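Local coordinates for beta sliding clamp (Streptococcus pneumoniae, PDB 2AWA), which probably encircles DNA as a ring-shaped head-to-tail homodimer and tethers DNA polymerases and other proteins to it, conferring processivity, at residues B[154-165]-B[217-225]; B[304-313]-B[323-331]. One frame throughout, in Å; residues are numbered along the deposited sequence.

In the fold
Contacts 1 and 2 belong to different domains of the clamp, the central and the C-terminal one, with their centres about 33 Å apart and their nearest atoms about 17 Å apart. Contact 1 joins two helices near the middle of the chain, contact 2 adjacent strands of an outlying sheet, so they hold no element in common. Both are partly buried, yet they are built differently. Between 154-165 and 217-225 the work is done by side chains: an apolar centre edged by a lysine, an arginine and waters. Between 304-313 and 323-331 backbone hydrogen bonds dominate, and 323-325 also pair with the second subunit, which places contact 2 at the ring's dimer interface.

Contact 1: B[154-165]-B[217-225]; sequences LKKIINETAFAA and SRSLREFSA
Ile158 is the knob of this helix pair, seated in a hole formed by Leu220, Arg221, Phe223 and Ser224. Its CG1 is anti to the carbonyl carbon (chi1 -67°), and from there CD1 extends to Phe223 CD1 at 3.6 Å. CG1 itself lies 3.9 Å from Leu220 CB. Leu154 completes the apolar centre with a CH-pi contact: CD2 rests over one face of the Phe223 ring, 3.6 Å from the centroid and displaced toward the rim. Farther along, Ala162 CB meets Ser217 CB at 4.0 Å, a close approach permitted by two small residues.

Polar contacts edge this centre. The extended Lys155 chain delivers NZ to Ser224 O, 3.1 Å away, in the carbonyl plane and on a lone pair; a water bridges the same two atoms, and Asp229 takes the charge in a salt bridge. Arg221 instead bends at chi2 (-55°), which folds its guanidinium back against 154-165, with Ala162 CB centred over one face. Asn159 OD1 and Arg221 NH1 do not bond directly; a second water joins them, 3.0 Å from each.

The two helices, 9.8 Å apart at their axes, run roughly antiparallel at 138°. Such helix pairs line the central hole of sliding-clamp rings, backed by the sheets. Here Phe223 meets Phe245 of strand 242-246 and, just past its own helix, Phe227. Ile157 and Thr161 turn to strands 176-182, 186-192 and 196-203, and Leu220 packs on Val177, so the pair is set against the strands of the central domain.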
# COMPACT_ATOMS: atom_id res chain seq x y z
N LEU B 154 -5.93 -12.57 -25.04
CA LEU B 154 -6.74 -12.97 -23.89
C LEU B 154 -6.74 -11.91 -22.80
O LEU B 154 -7.80 -11.51 -22.32
CB LEU B 154 -6.22 -14.26 -23.28
CG LEU B 154 -7.10 -15.50 -23.31
CD1 LEU B 154 -6.59 -16.46 -24.35
CD2 LEU B 154 -7.05 -16.16 -21.94
N LYS B 155 -5.54 -11.48 -22.38
CA LYS B 155 -5.41 -10.40 -21.39
C LYS B 155 -6.18 -9.15 -21.83
O LYS B 155 -6.75 -8.45 -20.98
CB LYS B 155 -3.94 -10.01 -21.16
CG LYS B 155 -3.08 -11.10 -20.50
CD LYS B 155 -1.73 -10.56 -20.10
CE LYS B 155 -0.86 -11.57 -19.37
NZ LYS B 155 0.08 -10.86 -18.45
N LYS B 156 -6.19 -8.89 -23.14
CA LYS B 156 -6.92 -7.75 -23.69
C LYS B 156 -8.44 -7.97 -23.58
O LYS B 156 -9.17 -7.08 -23.17
CB LYS B 156 -6.49 -7.46 -25.12
CG LYS B 156 -7.08 -6.16 -25.63
CD LYS B 156 -6.43 -5.63 -26.91
CE LYS B 156 -7.41 -4.65 -27.61
NZ LYS B 156 -6.77 -3.56 -28.40
N ILE B 157 -8.91 -9.15 -23.94
CA ILE B 157 -10.31 -9.49 -23.72
C ILE B 157 -10.71 -9.38 -22.24
O ILE B 157 -11.76 -8.86 -21.91
CB ILE B 157 -10.60 -10.91 -24.19
CG1 ILE B 157 -10.86 -10.91 -25.69
CG2 ILE B 157 -11.81 -11.51 -23.48
CD1 ILE B 157 -10.89 -12.31 -26.29
N ILE B 158 -9.85 -9.88 -21.37
CA ILE B 158 -10.12 -9.85 -19.95
C ILE B 158 -10.25 -8.43 -19.48
O ILE B 158 -11.22 -8.10 -18.83
CB ILE B 158 -9.08 -10.64 -19.15
CG1 ILE B 158 -9.21 -12.13 -19.48
CG2 ILE B 158 -9.31 -10.46 -17.68
CD1 ILE B 158 -8.00 -12.98 -19.10
N ASN B 159 -9.31 -7.55 -19.82
CA ASN B 159 -9.41 -6.15 -19.37
C ASN B 159 -10.58 -5.39 -19.97
O ASN B 159 -11.11 -4.44 -19.35
CB ASN B 159 -8.11 -5.39 -19.65
CG ASN B 159 -7.09 -5.63 -18.60
OD1 ASN B 159 -7.40 -5.62 -17.40
ND2 ASN B 159 -5.85 -5.88 -19.03
N GLU B 160 -10.98 -5.79 -21.18
CA GLU B 160 -12.14 -5.19 -21.80
C GLU B 160 -13.52 -5.69 -21.29
O GLU B 160 -14.51 -5.02 -21.50
CB GLU B 160 -12.04 -5.30 -23.29
CG GLU B 160 -11.02 -4.31 -23.85
CD GLU B 160 -10.68 -4.56 -25.33
OE1 GLU B 160 -11.02 -5.66 -25.85
OE2 GLU B 160 -10.09 -3.63 -25.94
N THR B 161 -13.59 -6.82 -20.58
CA THR B 161 -14.91 -7.39 -20.24
C THR B 161 -15.18 -7.77 -18.77
O THR B 161 -16.27 -7.54 -18.26
CB THR B 161 -15.25 -8.60 -21.15
OG1 THR B 161 -14.31 -9.64 -20.91
CG2 THR B 161 -15.16 -8.21 -22.58
N ALA B 162 -14.20 -8.36 -18.09
CA ALA B 162 -14.42 -8.91 -16.73
C ALA B 162 -14.94 -7.91 -15.66
O ALA B 162 -15.61 -8.29 -14.72
CB ALA B 162 -13.16 -9.56 -16.25
N PHE B 163 -14.64 -6.64 -15.81
CA PHE B 163 -15.13 -5.66 -14.84
C PHE B 163 -16.68 -5.47 -14.90
O PHE B 163 -17.31 -4.99 -13.95
CB PHE B 163 -14.42 -4.32 -15.07
CG PHE B 163 -14.87 -3.64 -16.28
CD1 PHE B 163 -16.01 -2.85 -16.25
CD2 PHE B 163 -14.25 -3.88 -17.48
CE1 PHE B 163 -16.48 -2.27 -17.39
CE2 PHE B 163 -14.71 -3.31 -18.62
CZ PHE B 163 -15.82 -2.50 -18.59
N ALA B 164 -17.29 -5.83 -16.03
CA ALA B 164 -18.72 -5.63 -16.23
C ALA B 164 -19.56 -6.71 -15.56
O ALA B 164 -20.74 -6.50 -15.30
CB ALA B 164 -19.03 -5.56 -17.68
N ALA B 165 -18.94 -7.84 -15.27
CA ALA B 165 -19.60 -8.95 -14.60
C ALA B 165 -19.99 -8.60 -13.17
O ALA B 165 -19.29 -7.88 -12.47
CB ALA B 165 -18.72 -10.17 -14.59
N SER B 217 -15.10 -14.41 -13.45
CA SER B 217 -14.24 -13.24 -13.71
C SER B 217 -13.03 -13.22 -12.80
O SER B 217 -11.98 -12.78 -13.24
CB SER B 217 -15.01 -11.93 -13.58
OG SER B 217 -15.57 -11.85 -12.30
N ARG B 218 -13.16 -13.69 -11.56
CA ARG B 218 -12.03 -13.80 -10.64
C ARG B 218 -10.95 -14.75 -11.17
O ARG B 218 -9.76 -14.51 -11.00
CB ARG B 218 -12.49 -14.28 -9.26
CG ARG B 218 -11.37 -14.37 -8.21
CD ARG B 218 -11.90 -14.65 -6.78
NE ARG B 218 -12.55 -13.50 -6.12
CZ ARG B 218 -13.82 -13.49 -5.70
N SER B 219 -11.36 -15.84 -11.80
CA SER B 219 -10.42 -16.75 -12.40
C SER B 219 -9.66 -16.03 -13.50
O SER B 219 -8.44 -16.15 -13.60
CB SER B 219 -11.13 -17.97 -12.95
OG SER B 219 -11.72 -18.73 -11.91
N LEU B 220 -10.37 -15.27 -14.32
CA LEU B 220 -9.72 -14.58 -15.44
C LEU B 220 -8.70 -13.54 -14.94
O LEU B 220 -7.64 -13.39 -15.55
CB LEU B 220 -10.75 -13.92 -16.34
CG LEU B 220 -11.65 -14.87 -17.11
CD1 LEU B 220 -12.88 -14.13 -17.64
CD2 LEU B 220 -10.91 -15.57 -18.24
N ARG B 221 -8.99 -12.84 -13.86
CA ARG B 221 -8.02 -11.90 -13.30
C ARG B 221 -6.75 -12.64 -12.87
O ARG B 221 -5.66 -12.13 -13.03
CB ARG B 221 -8.56 -11.13 -12.09
CG ARG B 221 -9.80 -10.27 -12.32
CD ARG B 221 -9.62 -9.26 -13.45
NE ARG B 221 -10.45 -8.07 -13.27
CZ ARG B 221 -10.52 -7.04 -14.12
NH1 ARG B 221 -9.82 -7.03 -15.25
NH2 ARG B 221 -11.31 -6.01 -13.84
N GLU B 222 -6.88 -13.84 -12.31
CA GLU B 222 -5.70 -14.60 -11.95
C GLU B 222 -4.96 -15.10 -13.19
O GLU B 222 -3.73 -15.18 -13.17
CB GLU B 222 -6.04 -15.80 -11.06
CG GLU B 222 -6.47 -15.45 -9.65
CD GLU B 222 -5.51 -14.55 -8.89
OE1 GLU B 222 -4.30 -14.51 -9.22
OE2 GLU B 222 -5.96 -13.88 -7.94
N PHE B 223 -5.69 -15.45 -14.24
CA PHE B 223 -5.05 -15.85 -15.48
C PHE B 223 -4.05 -14.80 -15.91
O PHE B 223 -2.93 -15.12 -16.30
CB PHE B 223 -6.07 -16.08 -16.60
CG PHE B 223 -5.43 -16.19 -17.94
CD1 PHE B 223 -5.12 -15.06 -18.66
CD2 PHE B 223 -5.06 -17.41 -18.42
CE1 PHE B 223 -4.47 -15.17 -19.87
CE2 PHE B 223 -4.42 -17.51 -19.60
CZ PHE B 223 -4.12 -16.39 -20.33
N SER B 224 -4.47 -13.53 -15.87
CA SER B 224 -3.59 -12.44 -16.31
C SER B 224 -2.36 -12.28 -15.41
O SER B 224 -1.29 -11.91 -15.89
CB SER B 224 -4.34 -11.11 -16.38
OG SER B 224 -5.44 -11.18 -17.26
N ALA B 225 -2.52 -12.55 -14.12
CA ALA B 225 -1.39 -12.54 -13.17
C ALA B 225 -0.48 -13.79 -13.25
O ALA B 225 0.70 -13.71 -12.96
CB ALA B 225 -1.90 -12.39 -11.76
O HOH W 1 1.21 -10.85 -15.82
O HOH W 2 -7.07 -8.06 -15.64

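Contact 2: B[304-313]-B[323-331]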
# COMPACT_ATOMS: atom_id res chain seq x y z
N LEU B 304 -25.99 14.34 -17.03
CA LEU B 304 -25.49 14.99 -18.22
C LEU B 304 -26.63 15.78 -18.80
O LEU B 304 -27.73 15.25 -18.98
CB LEU B 304 -25.00 14.00 -19.27
CG LEU B 304 -23.53 13.61 -19.24
CD1 LEU B 304 -23.18 12.88 -20.52
CD2 LEU B 304 -22.66 14.83 -19.07
N GLU B 305 -26.36 17.05 -19.08
CA GLU B 305 -27.29 17.90 -19.80
C GLU B 305 -26.69 18.26 -21.15
O GLU B 305 -25.57 18.73 -21.23
CB GLU B 305 -27.61 19.14 -18.97
CG GLU B 305 -28.83 19.92 -19.43
CD GLU B 305 -28.76 21.39 -19.03
OE1 GLU B 305 -28.32 21.67 -17.89
OE2 GLU B 305 -29.12 22.26 -19.86
N ILE B 306 -27.42 18.02 -22.22
CA ILE B 306 -26.94 18.34 -23.56
C ILE B 306 -27.92 19.29 -24.26
O ILE B 306 -28.96 18.86 -24.73
CB ILE B 306 -26.78 17.04 -24.38
CG1 ILE B 306 -25.92 16.03 -23.61
CG2 ILE B 306 -26.16 17.33 -25.75
CD1 ILE B 306 -26.31 14.61 -23.84
N LYS B 307 -27.59 20.58 -24.32
CA LYS B 307 -28.43 21.59 -24.96
C LYS B 307 -27.65 22.38 -26.00
O LYS B 307 -26.66 23.05 -25.68
CB LYS B 307 -29.01 22.56 -23.92
N ASP B 308 -28.12 22.32 -27.25
CA ASP B 308 -27.57 23.07 -28.39
C ASP B 308 -26.04 22.97 -28.55
O ASP B 308 -25.37 23.99 -28.73
CB ASP B 308 -28.05 24.53 -28.37
CG ASP B 308 -28.13 25.16 -29.77
N GLY B 309 -25.52 21.75 -28.50
CA GLY B 309 -24.08 21.50 -28.70
C GLY B 309 -23.25 21.54 -27.43
O GLY B 309 -22.10 21.07 -27.41
N VAL B 310 -23.82 22.10 -26.36
CA VAL B 310 -23.12 22.22 -25.11
C VAL B 310 -23.48 21.04 -24.23
O VAL B 310 -24.64 20.66 -24.13
CB VAL B 310 -23.46 23.52 -24.40
CG1 VAL B 310 -22.62 23.67 -23.14
CG2 VAL B 310 -23.24 24.70 -25.35
N VAL B 311 -22.46 20.46 -23.60
CA VAL B 311 -22.60 19.29 -22.76
C VAL B 311 -22.12 19.69 -21.38
O VAL B 311 -21.06 20.31 -21.24
CB VAL B 311 -21.74 18.13 -23.29
CG1 VAL B 311 -21.74 16.97 -22.32
CG2 VAL B 311 -22.23 17.69 -24.67
N SER B 312 -22.90 19.35 -20.36
CA SER B 312 -22.53 19.74 -19.00
C SER B 312 -22.92 18.68 -18.00
O SER B 312 -23.88 17.94 -18.23
CB SER B 312 -23.16 21.06 -18.64
OG SER B 312 -24.54 20.97 -18.86
N ALA B 313 -22.14 18.59 -16.93
CA ALA B 313 -22.36 17.62 -15.84
C ALA B 313 -22.78 18.33 -14.56
O ALA B 313 -22.20 19.38 -14.18
CB ALA B 313 -21.11 16.81 -15.58
N VAL B 323 -21.71 20.15 -8.15
CA VAL B 323 -20.76 20.18 -9.26
C VAL B 323 -21.50 20.67 -10.48
O VAL B 323 -22.55 20.12 -10.79
CB VAL B 323 -20.23 18.77 -9.66
CG1 VAL B 323 -19.21 18.88 -10.76
CG2 VAL B 323 -19.62 18.07 -8.50
N ASN B 324 -20.98 21.70 -11.14
CA ASN B 324 -21.53 22.20 -12.40
C ASN B 324 -20.35 22.34 -13.34
O ASN B 324 -19.53 23.23 -13.17
CB ASN B 324 -22.23 23.54 -12.17
CG ASN B 324 -22.97 24.05 -13.41
OD1 ASN B 324 -22.50 23.91 -14.53
ND2 ASN B 324 -24.13 24.64 -13.19
N GLU B 325 -20.22 21.43 -14.30
CA GLU B 325 -19.04 21.44 -15.16
C GLU B 325 -19.40 21.35 -16.64
O GLU B 325 -20.15 20.49 -17.03
CB GLU B 325 -18.11 20.30 -14.78
CG GLU B 325 -16.86 20.26 -15.66
CD GLU B 325 -15.80 19.30 -15.17
OE1 GLU B 325 -15.72 19.05 -13.95
OE2 GLU B 325 -15.02 18.81 -16.03
N GLU B 326 -18.85 22.24 -17.45
CA GLU B 326 -18.99 22.11 -18.90
C GLU B 326 -17.89 21.20 -19.40
O GLU B 326 -16.73 21.40 -19.08
CB GLU B 326 -18.90 23.46 -19.61
CG GLU B 326 -19.07 23.28 -21.12
CD GLU B 326 -18.99 24.56 -21.93
OE1 GLU B 326 -19.22 25.65 -21.35
OE2 GLU B 326 -18.70 24.44 -23.15
N ILE B 327 -18.27 20.23 -20.20
CA ILE B 327 -17.34 19.27 -20.78
C ILE B 327 -17.14 19.58 -22.26
O ILE B 327 -18.11 19.70 -23.01
CB ILE B 327 -17.86 17.84 -20.58
CG1 ILE B 327 -18.07 17.57 -19.08
CG2 ILE B 327 -16.89 16.84 -21.20
CD1 ILE B 327 -18.92 16.35 -18.74
N ASP B 328 -15.88 19.72 -22.67
CA ASP B 328 -15.51 19.97 -24.05
C ASP B 328 -15.66 18.69 -24.87
O ASP B 328 -15.41 17.58 -24.37
CB ASP B 328 -14.08 20.53 -24.14
CG ASP B 328 -14.01 22.03 -23.76
N THR B 329 -16.10 18.84 -26.13
CA THR B 329 -16.41 17.70 -26.99
C THR B 329 -15.86 17.87 -28.40
O THR B 329 -15.80 18.98 -28.92
CB THR B 329 -17.93 17.46 -27.08
OG1 THR B 329 -18.54 18.51 -27.82
CG2 THR B 329 -18.56 17.44 -25.72
N ASP B 330 -15.46 16.76 -29.01
CA ASP B 330 -15.07 16.74 -30.42
C ASP B 330 -16.31 17.02 -31.27
O ASP B 330 -16.24 17.78 -32.22
CB ASP B 330 -14.42 15.38 -30.78
CG ASP B 330 -13.98 15.29 -32.25
OD1 ASP B 330 -13.22 16.18 -32.70
OD2 ASP B 330 -14.39 14.33 -32.95
N GLN B 331 -17.44 16.43 -30.92
CA GLN B 331 -18.63 16.47 -31.79
C GLN B 331 -19.91 16.14 -31.04
O GLN B 331 -19.93 15.20 -30.26
CB GLN B 331 -18.46 15.46 -32.93
CG GLN B 331 -19.65 15.40 -33.89
CD GLN B 331 -19.36 14.62 -35.16
OE1 GLN B 331 -19.10 15.21 -36.21
NE2 GLN B 331 -19.40 13.29 -35.08
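Ala313 and Glu325 form an antiparallel hydrogen-bonded pair, Ala313 N to Glu325 O at 2.8 Å and Glu325 N to Ala313 O at 2.9 Å, next to the non-hydrogen-bonded pair of Ser312 and Glu326. Ile327 N adds a 3.0 Å bond to Val311 O. Ahead of this hairpin, a type I' turn from Lys307 to Val310 links strand 302-307 to strand 310-317, with Gly309 at backbone angles that suit glycine.

On the face that carries Val311, Ala313 and Ile327 the contact is apolar. With chi1 at -57°, CG1 of Ile327 lies beside the backbone N, and CD1 reaches Ala313 CB at 3.9 Å. CD1 also meets CD2 of Leu304, whose side chain crosses that of Ile327 at about a right angle. Val311 CG2 meets Thr329 CG2 at 3.8 Å. Ser286 and Met287 of helix 280-294 pack on this face at Ala313 and Ile327, and Ile276 and Phe278 of strand 274-279 touch Val311, Ile327 and Thr329. On the opposite face, with Ser312, the extended Glu326 brings its CG up to Val311 O and its carboxylate carbon beside Val310 CG1 at 3.9 Å.

Glu325 shares the apolar face, but its carboxylate is held by three partners: OE1 takes a salt bridge from Arg289 of its own chain and a hydrogen bond with Ser123 of the second subunit, while OE2 is hydrogen-bonded to Ser286 of its own chain. These partners probably favour the charged form of this buried acid. As 323-325 also pair with a strand of that subunit, Glu325 ties helix, hairpin and neighbouring subunit together at the ring's seam.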